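Long-range contacts in peptidoglycan D,D-transpeptidase MrdA (Pseudomonas aeruginosa, PDB 7KIS), which probably cross-links the peptide stems of peptidoglycan as a penicillin-binding D,D-transpeptidase of the cell-wall synthesis pathway: residues 214-220 and 241-247; 398-402 and 426-430. One frame throughout, in Å; residues are numbered along the deposited sequence.

Interaction 1: residues 214-220 and 241-247; sequences ELHGTVG and PIPGKDI
Lys245 N donates to Glu214 O, the carbonyl near the end of helix 212-216, across 2.6 Å. The N-H...O angle is 155°, and the donor stands tilted 30° from the carbonyl plane. The next carbonyl of the same helix end, Leu215 O, is met by a carbon: Gly244 CA lies 3.2 Å from Leu215 O with an angle of 168° at the hydrogen, the geometry of a CA-H...O contact. Beyond the helix Gly217 turns the chain with positive phi; end to end the two segments point in nearly opposite directions. Their second link is weak, Thr218 N to Ile242 O at 3.3 Å.

Side chains pack along both ends of this pairing. Leu215 crosses Ile247 at about a right angle, its CG 3.6 Å from Ile247 CD1. Ile247 also rests on Ile484 of strand 481-484. Lys245 reaches past Glu214 as an extended chain; with CG anti to its own carbonyl carbon, its aliphatic part lies by Glu214 CB, while Lys245 NZ stays 5.3 Å from Glu214 OE2, an opposite charge nearby but not a salt bridge. At the other end Thr218 OG1 and the Ile242 side chain lie side by side, and the Pro241 ring packs against the backbone of Thr218 and Gly220.

Backbone hydrogen bonds of Leu215 with Gly69 and of Gly244 with Thr67 tie both segments to the chain near the N-terminal end of the model. The contact thus sets a helix C-terminus, leaving through a positive-phi glycine in the dimerisation domain, beside the chain entering the mixed sheet at strand 247-249. Its sound polar link is a backbone one, at the helix end; the rest is a weak bond and apolar contact, so both probably share in holding the chains together.

Interaction 2: residues 398-402 and 426-430; sequences IDRLH and MPSRE
His402 ND1 donates to Met426 O across 2.9 Å, a weak bond with an N-H...O angle of 130°. The carbonyl oxygen lies at the ring edge, near the ring plane, while Ser428 CB covers one face in a CH-pi contact, 3.5 Å from the ring centroid and 9° off the normal. The imidazole is thus met on two different sides by one short length of chain, 426-428. Its CG stands roughly anti to the backbone N, which carries the ring across to that chain.

Ser428 has a second role. At the N-cap of helix 429-435 its OG accepts from Glu430 N at 3.0 Å and, weakly, from Trp431 N, both early in the helix, while CB of the same residue faces the histidine. Pro427 O comes within 3.5 Å of His402 CB, approaching the ring obliquely.

On the outer side Asp399 OD2 and Arg429 NH1 form a long salt bridge of 3.5 Å. Asp399 lies at the guanidinium edge, but the carboxylate and guanidinium planes are 63° apart, so the two groups do not meet as a flat, two-pronged pair. Arg429 also brings NH1 toward Ile398 CG2. Beneath the polar groups Met426, bent at chi2, places CE 3.7 Å from His402 CA and alongside Leu401; Ile398, Leu401 and Pro427 all touch Leu448 of helix 443-449.

An N-capped helix start is here packed on a neighbouring helix of the transpeptidase domain, away from the inhibitor pocket. Polar satisfaction is divided: the cap serves helix 429-435 itself, whereas the segments are joined by a weak hydrogen bond and a long ion pair. Apolar and CH-pi contacts therefore probably carry much of the cohesion between helix 398-407 and the chain entering helix 429-435.

How the interactions relate
Interaction 1 closes before interaction 2 opens along the chain, and the two are well separated: their centres lie 45 Å apart and their nearest atoms about 30 Å. They share neither a helix nor a sheet. The first joins the end of helix 212-216, in the dimerisation domain, to the chain leading into strand 247-249, a member of the mixed sheet that also holds 71-72 and 481-484. The second joins helix 398-407 to the start of helix 429-435 within the transpeptidase domain. Each is local to its own part of the chain, and neither takes part in the inhibitor pocket or lies at the predicted acylated serine.

Interaction 1: residues 214-220 and 241-247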
loop_
_atom_site.group_PDB
_atom_site.type_symbol
_atom_site.label_atom_id
_atom_site.label_comp_id
_atom_site.label_asym_id
_atom_site.label_seq_id
_atom_site.Cartn_x
_atom_site.Cartn_y
_atom_site.Cartn_z
ATOM N N GLU A 214 -12.615 21.235 0.405
ATOM C CA GLU A 214 -12.429 21.702 -0.966
ATOM C C GLU A 214 -13.604 21.310 -1.855
ATOM O O GLU A 214 -14.033 22.096 -2.706
ATOM C CB GLU A 214 -11.119 21.153 -1.532
ATOM C CG GLU A 214 -9.869 21.692 -0.850
ATOM C CD GLU A 214 -9.601 21.040 0.498
ATOM O OE1 GLU A 214 -10.302 20.064 0.843
ATOM O OE2 GLU A 214 -8.690 21.505 1.213
ATOM N N LEU A 215 -14.138 20.099 -1.671
ATOM C CA LEU A 215 -15.247 19.639 -2.499
ATOM C C LEU A 215 -16.553 20.355 -2.178
ATOM O O LEU A 215 -17.470 20.341 -3.005
ATOM C CB LEU A 215 -15.438 18.130 -2.335
ATOM C CG LEU A 215 -14.411 17.222 -3.013
ATOM C CD1 LEU A 215 -14.535 15.797 -2.495
ATOM C CD2 LEU A 215 -14.565 17.261 -4.526
ATOM N N HIS A 216 -16.661 20.975 -1.003
ATOM C CA HIS A 216 -17.920 21.604 -0.605
ATOM C C HIS A 216 -18.126 22.926 -1.339
ATOM O O HIS A 216 -18.951 23.022 -2.254
ATOM C CB HIS A 216 -17.940 21.808 0.914
ATOM C CG HIS A 216 -19.203 22.427 1.424
ATOM N ND1 HIS A 216 -19.223 23.631 2.095
ATOM C CD2 HIS A 216 -20.488 22.007 1.366
ATOM C CE1 HIS A 216 -20.467 23.927 2.426
ATOM N NE2 HIS A 216 -21.254 22.959 1.995
ATOM N N GLY A 217 -17.382 23.952 -0.952
ATOM C CA GLY A 217 -17.501 25.265 -1.546
ATOM C C GLY A 217 -18.100 26.278 -0.590
ATOM O O GLY A 217 -18.063 26.131 0.634
ATOM N N THR A 218 -18.668 27.331 -1.174
ATOM C CA THR A 218 -19.293 28.405 -0.418
ATOM C C THR A 218 -20.718 28.597 -0.917
ATOM O O THR A 218 -21.012 28.385 -2.095
ATOM C CB THR A 218 -18.516 29.722 -0.541
ATOM O OG1 THR A 218 -18.400 30.082 -1.923
ATOM C CG2 THR A 218 -17.127 29.581 0.065
ATOM N N VAL A 219 -21.596 29.013 -0.010
ATOM C CA VAL A 219 -22.999 29.216 -0.341
ATOM C C VAL A 219 -23.202 30.608 -0.924
ATOM O O VAL A 219 -22.432 31.539 -0.679
ATOM C CB VAL A 219 -23.909 29.008 0.886
ATOM C CG1 VAL A 219 -24.173 27.533 1.113
ATOM C CG2 VAL A 219 -23.291 29.647 2.115
ATOM N N GLY A 220 -24.274 30.744 -1.706
ATOM C CA GLY A 220 -24.736 32.022 -2.187
ATOM C C GLY A 220 -26.002 32.471 -1.480
ATOM O O GLY A 220 -26.484 31.840 -0.537
ATOM N N PRO A 241 -23.183 31.016 -5.513
ATOM C CA PRO A 241 -22.293 30.130 -4.756
ATOM C C PRO A 241 -21.144 29.638 -5.621
ATOM O O PRO A 241 -21.325 29.291 -6.791
ATOM C CB PRO A 241 -23.213 28.977 -4.336
ATOM C CG PRO A 241 -24.277 28.960 -5.387
ATOM C CD PRO A 241 -24.491 30.395 -5.786
ATOM N N ILE A 242 -19.954 29.607 -5.032
ATOM C CA ILE A 242 -18.778 29.104 -5.735
ATOM C C ILE A 242 -18.773 27.588 -5.598
ATOM O O ILE A 242 -18.713 27.072 -4.471
ATOM C CB ILE A 242 -17.481 29.729 -5.200
ATOM C CG1 ILE A 242 -17.660 31.235 -4.999
ATOM C CG2 ILE A 242 -16.332 29.482 -6.163
ATOM C CD1 ILE A 242 -16.692 31.844 -3.990
ATOM N N PRO A 243 -18.850 26.842 -6.701
ATOM C CA PRO A 243 -18.925 25.382 -6.608
ATOM C C PRO A 243 -17.666 24.795 -5.989
ATOM O O PRO A 243 -16.592 25.400 -6.000
ATOM C CB PRO A 243 -19.088 24.939 -8.073
ATOM C CG PRO A 243 -18.557 26.069 -8.883
ATOM C CD PRO A 243 -18.880 27.312 -8.097
ATOM N N GLY A 244 -17.821 23.600 -5.426
ATOM C CA GLY A 244 -16.699 22.953 -4.775
ATOM C C GLY A 244 -15.564 22.689 -5.745
ATOM O O GLY A 244 -15.761 22.571 -6.956
ATOM N N LYS A 245 -14.355 22.599 -5.196
ATOM C CA LYS A 245 -13.183 22.394 -6.034
ATOM C C LYS A 245 -13.187 20.981 -6.595
ATOM O O LYS A 245 -13.518 20.016 -5.900
ATOM C CB LYS A 245 -11.903 22.639 -5.236
ATOM C CG LYS A 245 -11.590 24.104 -4.990
ATOM C CD LYS A 245 -10.329 24.258 -4.156
ATOM C CE LYS A 245 -10.381 25.511 -3.300
ATOM N NZ LYS A 245 -9.311 25.518 -2.265
ATOM N N ASP A 246 -12.816 20.863 -7.863
ATOM C CA ASP A 246 -12.789 19.580 -8.542
ATOM C C ASP A 246 -11.455 18.892 -8.304
ATOM O O ASP A 246 -10.398 19.530 -8.315
ATOM C CB ASP A 246 -13.043 19.769 -10.036
ATOM C CG ASP A 246 -14.280 20.604 -10.307
ATOM O OD1 ASP A 246 -15.218 20.562 -9.485
ATOM O OD2 ASP A 246 -14.314 21.312 -11.335
ATOM N N ILE A 247 -11.513 17.582 -8.088
ATOM C CA ILE A 247 -10.346 16.785 -7.741
ATOM C C ILE A 247 -10.106 15.769 -8.844
ATOM O O ILE A 247 -11.038 15.085 -9.282
ATOM C CB ILE A 247 -10.524 16.075 -6.387
ATOM C CG1 ILE A 247 -10.702 17.100 -5.272
ATOM C CG2 ILE A 247 -9.338 15.167 -6.094
ATOM C CD1 ILE A 247 -10.976 16.468 -3.946
#

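Interaction 2: residues 398-402 and 426-430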
loop_
_atom_site.group_PDB
_atom_site.type_symbol
_atom_site.label_atom_id
_atom_site.label_comp_id
_atom_site.label_asym_id
_atom_site.label_seq_id
_atom_site.Cartn_x
_atom_site.Cartn_y
_atom_site.Cartn_z
ATOM N N ILE A 398 18.153 -4.207 17.423
ATOM C CA ILE A 398 16.821 -3.658 17.158
ATOM C C ILE A 398 16.816 -2.141 17.262
ATOM O O ILE A 398 15.937 -1.482 16.707
ATOM C CB ILE A 398 15.765 -4.291 18.094
ATOM C CG1 ILE A 398 14.374 -4.068 17.515
ATOM C CG2 ILE A 398 15.857 -3.697 19.487
ATOM C CD1 ILE A 398 14.296 -4.301 16.026
ATOM N N ASP A 399 17.797 -1.572 17.953
ATOM C CA ASP A 399 17.883 -0.120 18.046
ATOM C C ASP A 399 18.120 0.510 16.677
ATOM O O ASP A 399 17.493 1.517 16.326
ATOM C CB ASP A 399 18.995 0.280 19.017
ATOM C CG ASP A 399 18.621 0.069 20.476
ATOM O OD1 ASP A 399 17.427 0.205 20.817
ATOM O OD2 ASP A 399 19.526 -0.202 21.286
ATOM N N ARG A 400 19.031 -0.066 15.898
ATOM C CA ARG A 400 19.335 0.447 14.574
ATOM C C ARG A 400 18.494 -0.216 13.490
ATOM O O ARG A 400 18.498 0.256 12.346
ATOM C CB ARG A 400 20.817 0.244 14.249
ATOM C CG ARG A 400 21.785 0.846 15.250
ATOM C CD ARG A 400 23.231 0.573 14.846
ATOM N NE ARG A 400 23.498 -0.852 14.657
ATOM C CZ ARG A 400 24.694 -1.357 14.371
ATOM N NH1 ARG A 400 25.743 -0.556 14.243
ATOM N NH2 ARG A 400 24.847 -2.666 14.220
ATOM N N LEU A 401 17.766 -1.288 13.825
ATOM C CA LEU A 401 16.833 -1.895 12.881
ATOM C C LEU A 401 15.520 -1.122 12.838
ATOM O O LEU A 401 15.064 -0.720 11.762
ATOM C CB LEU A 401 16.590 -3.368 13.232
ATOM C CG LEU A 401 15.550 -4.127 12.396
ATOM C CD1 LEU A 401 15.921 -4.061 10.924
ATOM C CD2 LEU A 401 15.435 -5.579 12.846
ATOM N N HIS A 402 14.896 -0.916 14.003
ATOM C CA HIS A 402 13.666 -0.131 14.058
ATOM C C HIS A 402 13.869 1.266 13.489
ATOM O O HIS A 402 12.952 1.825 12.875
ATOM C CB HIS A 402 13.159 -0.052 15.499
ATOM C CG HIS A 402 12.368 1.184 15.800
ATOM N ND1 HIS A 402 11.006 1.264 15.599
ATOM C CD2 HIS A 402 12.746 2.386 16.295
ATOM C CE1 HIS A 402 10.581 2.464 15.953
ATOM N NE2 HIS A 402 11.617 3.165 16.378
ATOM N N MET A 426 6.151 -0.782 14.142
ATOM C CA MET A 426 7.547 -1.190 13.991
ATOM C C MET A 426 8.142 -1.259 15.387
ATOM O O MET A 426 8.538 -0.221 15.947
ATOM C CB MET A 426 8.328 -0.215 13.112
ATOM C CG MET A 426 9.732 -0.690 12.774
ATOM S SD MET A 426 9.799 -2.471 12.507
ATOM C CE MET A 426 11.561 -2.770 12.622
ATOM N N PRO A 427 8.209 -2.440 15.998
ATOM C CA PRO A 427 8.542 -2.513 17.423
ATOM C C PRO A 427 9.961 -2.059 17.720
ATOM O O PRO A 427 10.889 -2.257 16.934
ATOM C CB PRO A 427 8.357 -3.997 17.759
ATOM C CG PRO A 427 8.488 -4.703 16.457
ATOM C CD PRO A 427 7.949 -3.767 15.417
ATOM N N SER A 428 10.112 -1.447 18.890
ATOM C CA SER A 428 11.387 -0.941 19.366
ATOM C C SER A 428 11.528 -1.342 20.828
ATOM O O SER A 428 10.616 -1.924 21.422
ATOM C CB SER A 428 11.496 0.576 19.172
ATOM O OG SER A 428 11.194 1.277 20.365
ATOM N N ARG A 429 12.677 -1.018 21.422
ATOM C CA ARG A 429 12.860 -1.304 22.842
ATOM C C ARG A 429 11.977 -0.420 23.714
ATOM O O ARG A 429 11.534 -0.852 24.785
ATOM C CB ARG A 429 14.332 -1.136 23.229
ATOM C CG ARG A 429 14.639 -1.466 24.687
ATOM C CD ARG A 429 16.129 -1.401 24.993
ATOM N NE ARG A 429 16.957 -1.754 23.844
ATOM C CZ ARG A 429 17.468 -2.963 23.638
ATOM N NH1 ARG A 429 18.216 -3.195 22.568
ATOM N NH2 ARG A 429 17.229 -3.942 24.501
ATOM N N GLU A 430 11.705 0.810 23.277
ATOM C CA GLU A 430 10.837 1.693 24.049
ATOM C C GLU A 430 9.374 1.267 23.985
ATOM O O GLU A 430 8.645 1.437 24.969
ATOM C CB GLU A 430 10.996 3.134 23.562
ATOM C CG GLU A 430 12.439 3.560 23.301
ATOM C CD GLU A 430 13.216 3.867 24.572
ATOM O OE1 GLU A 430 13.163 3.066 25.530
ATOM O OE2 GLU A 430 13.893 4.915 24.606
#